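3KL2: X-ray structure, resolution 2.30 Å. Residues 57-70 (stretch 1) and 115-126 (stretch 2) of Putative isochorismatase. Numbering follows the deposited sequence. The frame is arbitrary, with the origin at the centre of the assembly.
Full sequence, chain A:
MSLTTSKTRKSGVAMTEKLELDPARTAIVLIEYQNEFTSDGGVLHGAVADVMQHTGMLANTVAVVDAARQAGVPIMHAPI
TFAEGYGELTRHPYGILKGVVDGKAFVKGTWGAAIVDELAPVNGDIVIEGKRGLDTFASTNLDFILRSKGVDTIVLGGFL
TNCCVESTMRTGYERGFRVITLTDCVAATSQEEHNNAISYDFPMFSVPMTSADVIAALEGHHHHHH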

ATOM      1  N   MET A  57     -16.544  -0.563  27.692  1.00 23.07           N
ATOM      2  CA  MET A  57     -15.766  -1.180  26.620  1.00 22.83           C
ATOM      3  C   MET A  57     -14.654  -2.068  27.150  1.00 23.72           C
ATOM      4  O   MET A  57     -14.408  -3.150  26.585  1.00 24.59           O
ATOM      5  CB  MET A  57     -15.183  -0.139  25.644  1.00 22.08           C
ATOM      6  CG  MET A  57     -14.190   0.849  26.255  1.00 20.34           C
ATOM      7  SD  MET A  57     -12.465   0.373  26.141  1.00 15.64           S
ATOM      8  CE  MET A  57     -12.172   0.529  24.356  1.00 15.18           C
ATOM      9  N   LEU A  58     -13.988  -1.634  28.214  1.00 23.69           N
ATOM     10  CA  LEU A  58     -12.833  -2.362  28.689  1.00 24.55           C
ATOM     11  C   LEU A  58     -13.251  -3.784  29.138  1.00 24.61           C
ATOM     12  O   LEU A  58     -12.717  -4.774  28.636  1.00 25.33           O
ATOM     13  CB  LEU A  58     -12.066  -1.595  29.775  1.00 24.46           C
ATOM     14  CG  LEU A  58     -10.787  -2.327  30.198  1.00 25.81           C
ATOM     15  CD1 LEU A  58      -9.835  -2.390  29.006  1.00 26.54           C
ATOM     16  CD2 LEU A  58     -10.104  -1.728  31.466  1.00 25.94           C
ATOM     17  N   ALA A  59     -14.227  -3.894  30.022  1.00 24.41           N
ATOM     18  CA  ALA A  59     -14.706  -5.204  30.443  1.00 24.40           C
ATOM     19  C   ALA A  59     -15.255  -5.987  29.263  1.00 24.42           C
ATOM     20  O   ALA A  59     -15.126  -7.215  29.195  1.00 24.61           O
ATOM     21  CB  ALA A  59     -15.772  -5.086  31.575  1.00 24.13           C
ATOM     22  N   ASN A  60     -15.880  -5.295  28.327  1.00 24.55           N
ATOM     23  CA  ASN A  60     -16.506  -6.001  27.206  1.00 24.71           C
ATOM     24  C   ASN A  60     -15.420  -6.605  26.291  1.00 24.18           C
ATOM     25  O   ASN A  60     -15.580  -7.681  25.734  1.00 23.03           O
ATOM     26  CB  ASN A  60     -17.390  -5.046  26.384  1.00 25.12           C
ATOM     27  CG  ASN A  60     -18.655  -4.624  27.093  1.00 25.14           C
ATOM     28  OD1 ASN A  60     -19.316  -5.417  27.764  1.00 24.57           O
ATOM     29  ND2 ASN A  60     -19.025  -3.361  26.903  1.00 24.86           N
ATOM     30  N   THR A  61     -14.327  -5.885  26.133  1.00 23.94           N
ATOM     31  CA  THR A  61     -13.228  -6.371  25.306  1.00 24.46           C
ATOM     32  C   THR A  61     -12.638  -7.622  25.944  1.00 24.22           C
ATOM     33  O   THR A  61     -12.394  -8.620  25.252  1.00 23.65           O
ATOM     34  CB  THR A  61     -12.134  -5.305  25.113  1.00 24.23           C
ATOM     35  OG1 THR A  61     -12.730  -4.096  24.632  1.00 24.34           O
ATOM     36  CG2 THR A  61     -11.092  -5.781  24.097  1.00 24.67           C
ATOM     37  N   VAL A  62     -12.467  -7.574  27.272  1.00 24.36           N
ATOM     38  CA  VAL A  62     -11.916  -8.711  28.028  1.00 23.86           C
ATOM     39  C   VAL A  62     -12.757  -9.940  27.774  1.00 24.17           C
ATOM     40  O   VAL A  62     -12.233 -10.966  27.416  1.00 24.00           O
ATOM     41  CB  VAL A  62     -11.779  -8.414  29.521  1.00 23.33           C
ATOM     42  CG1 VAL A  62     -11.354  -9.677  30.300  1.00 22.64           C
ATOM     43  CG2 VAL A  62     -10.772  -7.302  29.724  1.00 22.86           C
ATOM     44  N   ALA A  63     -14.070  -9.816  27.907  1.00 24.87           N
ATOM     45  CA  ALA A  63     -14.954 -10.936  27.663  1.00 25.48           C
ATOM     46  C   ALA A  63     -14.873 -11.453  26.209  1.00 26.21           C
ATOM     47  O   ALA A  63     -15.152 -12.632  25.949  1.00 27.02           O
ATOM     48  CB  ALA A  63     -16.380 -10.562  28.014  1.00 25.55           C
ATOM     49  N   VAL A  64     -14.508 -10.599  25.259  1.00 26.44           N
ATOM     50  CA  VAL A  64     -14.461 -11.037  23.872  1.00 26.51           C
ATOM     51  C   VAL A  64     -13.121 -11.721  23.617  1.00 26.91           C
ATOM     52  O   VAL A  64     -13.029 -12.694  22.853  1.00 26.10           O
ATOM     53  CB  VAL A  64     -14.666  -9.888  22.858  1.00 26.53           C
ATOM     54  CG1 VAL A  64     -14.428 -10.400  21.445  1.00 27.07           C
ATOM     55  CG2 VAL A  64     -16.069  -9.282  22.957  1.00 25.98           C
ATOM     56  N   VAL A  65     -12.082 -11.209  24.267  1.00 27.24           N
ATOM     57  CA  VAL A  65     -10.774 -11.820  24.170  1.00 27.40           C
ATOM     58  C   VAL A  65     -10.829 -13.231  24.767  1.00 28.25           C
ATOM     59  O   VAL A  65     -10.503 -14.223  24.091  1.00 28.04           O
ATOM     60  CB  VAL A  65      -9.715 -10.945  24.870  1.00 27.15           C
ATOM     61  CG1 VAL A  65      -8.481 -11.752  25.189  1.00 26.57           C
ATOM     62  CG2 VAL A  65      -9.377  -9.718  24.004  1.00 26.21           C
ATOM     63  N   ASP A  66     -11.257 -13.322  26.025  1.00 29.16           N
ATOM     64  CA  ASP A  66     -11.441 -14.630  26.692  1.00 29.93           C
ATOM     65  C   ASP A  66     -12.140 -15.641  25.773  1.00 29.62           C
ATOM     66  O   ASP A  66     -11.622 -16.740  25.555  1.00 30.16           O
ATOM     67  CB  ASP A  66     -12.213 -14.488  28.006  1.00 30.43           C
ATOM     68  CG  ASP A  66     -11.392 -13.833  29.123  1.00 32.66           C
ATOM     69  OD1 ASP A  66     -10.180 -13.565  28.937  1.00 35.79           O
ATOM     70  OD2 ASP A  66     -11.978 -13.588  30.213  1.00 37.13           O
ATOM     71  N   ALA A  67     -13.280 -15.268  25.202  1.00 29.15           N
ATOM     72  CA  ALA A  67     -13.990 -16.187  24.309  1.00 29.63           C
ATOM     73  C   ALA A  67     -13.168 -16.514  23.061  1.00 29.98           C
ATOM     74  O   ALA A  67     -13.228 -17.624  22.543  1.00 30.82           O
ATOM     75  CB  ALA A  67     -15.337 -15.649  23.928  1.00 28.79           C
ATOM     76  N   ALA A  68     -12.404 -15.546  22.593  1.00 30.65           N
ATOM     77  CA  ALA A  68     -11.577 -15.710  21.399  1.00 31.12           C
ATOM     78  C   ALA A  68     -10.534 -16.796  21.650  1.00 31.66           C
ATOM     79  O   ALA A  68     -10.460 -17.759  20.893  1.00 32.70           O
ATOM     80  CB  ALA A  68     -10.922 -14.401  21.016  1.00 29.73           C
ATOM     81  N   ARG A  69      -9.765 -16.670  22.727  1.00 31.92           N
ATOM     82  CA  ARG A  69      -8.809 -17.715  23.099  1.00 32.06           C
ATOM     83  C   ARG A  69      -9.497 -19.091  23.145  1.00 31.26           C
ATOM     84  O   ARG A  69      -9.051 -20.025  22.464  1.00 30.85           O
ATOM     85  CB  ARG A  69      -8.113 -17.411  24.442  1.00 32.48           C
ATOM     86  CG  ARG A  69      -7.367 -16.065  24.453  1.00 34.51           C
ATOM     87  CD  ARG A  69      -6.088 -16.063  25.311  1.00 35.37           C
ATOM     88  NE  ARG A  69      -5.218 -14.910  25.011  1.00 34.22           N
ATOM     89  CZ  ARG A  69      -5.238 -13.746  25.670  1.00 35.97           C
ATOM     90  NH1 ARG A  69      -6.081 -13.523  26.688  1.00 37.98           N
ATOM     91  NH2 ARG A  69      -4.397 -12.784  25.334  1.00 34.96           N
ATOM     92  N   GLN A  70     -10.589 -19.203  23.906  1.00 30.60           N
ATOM     93  CA  GLN A  70     -11.317 -20.482  24.012  1.00 30.45           C
ATOM     94  C   GLN A  70     -11.572 -21.098  22.630  1.00 29.70           C
ATOM     95  O   GLN A  70     -11.439 -22.293  22.478  1.00 29.95           O
ATOM     96  CB  GLN A  70     -12.636 -20.360  24.799  1.00 30.07           C
ATOM     97  N   ILE A 115       0.626  -1.723  27.146  1.00 16.38           N
ATOM     98  CA  ILE A 115      -0.686  -2.283  27.034  1.00 16.80           C
ATOM     99  C   ILE A 115      -1.235  -2.436  28.425  1.00 17.50           C
ATOM    100  O   ILE A 115      -0.489  -2.669  29.374  1.00 18.82           O
ATOM    101  CB  ILE A 115      -0.689  -3.616  26.315  1.00 16.39           C
ATOM    102  CG1 ILE A 115      -0.326  -3.387  24.841  1.00 17.54           C
ATOM    103  CG2 ILE A 115      -2.071  -4.243  26.432  1.00 16.88           C
ATOM    104  CD1 ILE A 115      -0.040  -4.652  24.051  1.00 16.08           C
ATOM    105  N   VAL A 116      -2.546  -2.278  28.558  1.00 18.46           N
ATOM    106  CA  VAL A 116      -3.199  -2.305  29.855  1.00 18.92           C
ATOM    107  C   VAL A 116      -3.139  -3.729  30.469  1.00 20.16           C
ATOM    108  O   VAL A 116      -3.290  -4.727  29.757  1.00 19.23           O
ATOM    109  CB  VAL A 116      -4.645  -1.748  29.729  1.00 18.52           C
ATOM    110  CG1 VAL A 116      -5.500  -2.647  28.846  1.00 18.43           C
ATOM    111  CG2 VAL A 116      -5.302  -1.523  31.117  1.00 17.24           C
ATOM    112  N   ASP A 117      -2.920  -3.814  31.787  1.00 21.86           N
ATOM    113  CA  ASP A 117      -2.666  -5.103  32.437  1.00 23.67           C
ATOM    114  C   ASP A 117      -3.781  -6.114  32.167  1.00 24.41           C
ATOM    115  O   ASP A 117      -3.533  -7.284  31.884  1.00 24.26           O
ATOM    116  CB  ASP A 117      -2.472  -4.930  33.945  1.00 24.24           C
ATOM    117  CG  ASP A 117      -1.259  -4.091  34.285  1.00 26.88           C
ATOM    118  OD1 ASP A 117      -0.259  -4.123  33.515  1.00 27.63           O
ATOM    119  OD2 ASP A 117      -1.313  -3.381  35.325  1.00 29.86           O
ATOM    120  N   GLU A 118      -5.008  -5.624  32.223  1.00 25.80           N
ATOM    121  CA  GLU A 118      -6.208  -6.428  31.997  1.00 26.97           C
ATOM    122  C   GLU A 118      -6.168  -7.149  30.630  1.00 26.69           C
ATOM    123  O   GLU A 118      -6.829  -8.157  30.430  1.00 26.20           O
ATOM    124  CB  GLU A 118      -7.431  -5.495  32.053  1.00 27.86           C
ATOM    125  CG  GLU A 118      -7.864  -5.023  33.474  1.00 32.33           C
ATOM    126  CD  GLU A 118      -6.744  -4.309  34.301  1.00 37.63           C
ATOM    127  OE1 GLU A 118      -5.886  -3.575  33.721  1.00 38.47           O
ATOM    128  OE2 GLU A 118      -6.736  -4.488  35.553  1.00 41.41           O
ATOM    129  N   LEU A 119      -5.411  -6.598  29.683  1.00 26.51           N
ATOM    130  CA  LEU A 119      -5.303  -7.152  28.349  1.00 26.56           C
ATOM    131  C   LEU A 119      -3.841  -7.393  27.983  1.00 26.21           C
ATOM    132  O   LEU A 119      -3.472  -7.302  26.832  1.00 26.07           O
ATOM    133  CB  LEU A 119      -5.975  -6.185  27.343  1.00 26.84           C
ATOM    134  CG  LEU A 119      -7.507  -6.227  27.444  1.00 26.28           C
ATOM    135  CD1 LEU A 119      -8.206  -4.950  26.919  1.00 26.88           C
ATOM    136  CD2 LEU A 119      -8.008  -7.469  26.719  1.00 25.90           C
ATOM    137  N   ALA A 120      -3.000  -7.689  28.966  1.00 26.38           N
ATOM    138  CA  ALA A 120      -1.599  -7.946  28.680  1.00 26.34           C
ATOM    139  C   ALA A 120      -1.507  -9.141  27.718  1.00 26.46           C
ATOM    140  O   ALA A 120      -2.190 -10.163  27.920  1.00 26.22           O
ATOM    141  CB  ALA A 120      -0.810  -8.210  29.948  1.00 26.02           C
ATOM    142  N   PRO A 121      -0.675  -9.013  26.671  1.00 26.46           N
ATOM    143  CA  PRO A 121      -0.440 -10.107  25.718  1.00 27.30           C
ATOM    144  C   PRO A 121       0.058 -11.370  26.417  1.00 27.70           C
ATOM    145  O   PRO A 121       1.010 -11.298  27.194  1.00 27.77           O
ATOM    146  CB  PRO A 121       0.648  -9.555  24.795  1.00 26.96           C
ATOM    147  CG  PRO A 121       0.635  -8.102  25.012  1.00 26.97           C
ATOM    148  CD  PRO A 121       0.192  -7.859  26.399  1.00 26.31           C
ATOM    149  N   VAL A 122      -0.608 -12.498  26.193  1.00 28.58           N
ATOM    150  CA  VAL A 122      -0.149 -13.754  26.773  1.00 29.52           C
ATOM    151  C   VAL A 122       0.187 -14.715  25.672  1.00 29.58           C
ATOM    152  O   VAL A 122      -0.230 -14.511  24.522  1.00 30.10           O
ATOM    153  CB  VAL A 122      -1.172 -14.379  27.735  1.00 29.74           C
ATOM    154  CG1 VAL A 122      -1.441 -13.409  28.860  1.00 31.72           C
ATOM    155  CG2 VAL A 122      -2.488 -14.779  27.025  1.00 30.87           C
ATOM    156  N   ASN A 123       0.960 -15.736  26.038  1.00 29.55           N
ATOM    157  CA  ASN A 123       1.415 -16.816  25.139  1.00 29.55           C
ATOM    158  C   ASN A 123       0.685 -16.960  23.797  1.00 28.62           C
ATOM    159  O   ASN A 123      -0.484 -17.417  23.725  1.00 28.61           O
ATOM    160  CB  ASN A 123       1.378 -18.174  25.894  1.00 30.17           C
ATOM    161  N   GLY A 124       1.367 -16.556  22.739  1.00 27.63           N
ATOM    162  CA  GLY A 124       0.831 -16.776  21.389  1.00 27.82           C
ATOM    163  C   GLY A 124       0.117 -15.592  20.744  1.00 27.45           C
ATOM    164  O   GLY A 124      -0.189 -15.620  19.523  1.00 27.32           O
ATOM    165  N   ASP A 125      -0.207 -14.586  21.563  1.00 26.04           N
ATOM    166  CA  ASP A 125      -0.753 -13.342  21.062  1.00 24.99           C
ATOM    167  C   ASP A 125       0.299 -12.640  20.198  1.00 23.71           C
ATOM    168  O   ASP A 125       1.489 -12.606  20.552  1.00 21.66           O
ATOM    169  CB  ASP A 125      -1.066 -12.404  22.202  1.00 25.16           C
ATOM    170  CG  ASP A 125      -2.316 -12.784  22.973  1.00 27.43           C
ATOM    171  OD1 ASP A 125      -2.934 -13.865  22.754  1.00 28.87           O
ATOM    172  OD2 ASP A 125      -2.673 -11.945  23.837  1.00 30.25           O
ATOM    173  N   ILE A 126      -0.173 -12.043  19.101  1.00 22.07           N
ATOM    174  CA  ILE A 126       0.686 -11.310  18.191  1.00 21.26           C
ATOM    175  C   ILE A 126       0.640  -9.850  18.594  1.00 20.51           C
ATOM    176  O   ILE A 126      -0.422  -9.323  18.900  1.00 21.67           O
ATOM    177  CB  ILE A 126       0.204 -11.537  16.722  1.00 21.44           C
ATOM    178  CG1 ILE A 126       0.470 -12.993  16.312  1.00 22.04           C
ATOM    179  CG2 ILE A 126       0.833 -10.551  15.751  1.00 18.24           C
ATOM    180  CD1 ILE A 126      -0.405 -13.488  15.126  1.00 19.74           C
TER

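The salt bridge between R69 and D125 is remarkably tight: NH2 of R69 lies only 2.4 Å from OD2 of D125, well below the usual distance for a charged hydrogen bond. The N-H...O angle of 133° departs clearly from linearity, so the pair is close without being ideally aimed, and at 2.30 Å resolution so short a separation should be read with some caution. A second, weak hydrogen bond runs from R69 NE to D125 OD1 (3.4 Å), making the bridge two-pronged but lopsided. The carboxylate sits at the edge of the guanidinium, near its plane, where the N-H groups point.

One face of the same guanidinium is approached by V122, whose CG2 comes to 3.2 Å from R69 CZ, closer than an ordinary van der Waals contact between two carbons. V122 and D125 are brought together by a type II β turn from V122 to D125, closed by a hydrogen bond from D125 N to V122 O (3.0 Å). The D125 carboxylate also turns back on this loop, OD2 accepting from V122 N at 3.2 Å, so one oxygen serves both the arginine and the turn. Within the turn, G124 has phi/psi of 98/-14°, a conformation in which a CB would be jammed against the carbonyl oxygen of N123.

Stretch 1 is helical throughout, whereas stretch 2 is mostly loop, with a short 3-10 segment at D117 and E118. The backbones come nearest at V62 and L119, whose CA atoms are 6.8 Å apart; at R69 and D125 the corresponding separation is 9.4 Å, a gap spanned by the long arginine side chain, which leaves the helix toward stretch 2.

The apolar part of the contact centres on L119, which has the largest covered area of any residue here. Its CA-to-CB bond points sideways, but the end of the side chain comes nearer the helix and meets residues from successive turns. CD1 of L119 packs against L58 CD1 at 3.7 Å and T61 CG2 at 4.1 Å, while CD2 of L119 reaches V65 CG2 at 3.8 Å and V62 CG2 at 4.1 Å. L58 also touches V116, with 4.3 Å between L58 CD1 and V116 CG1. These are dispersive contacts that keep hydrocarbon away from water. T61 presents its methyl to L119, while its hydroxyl is engaged within the helix, OG1 donating to M57 O at 2.7 Å. Together the two stretches bury 395 Å², combining a leucine-centred apolar patch with a charged clasp at R69.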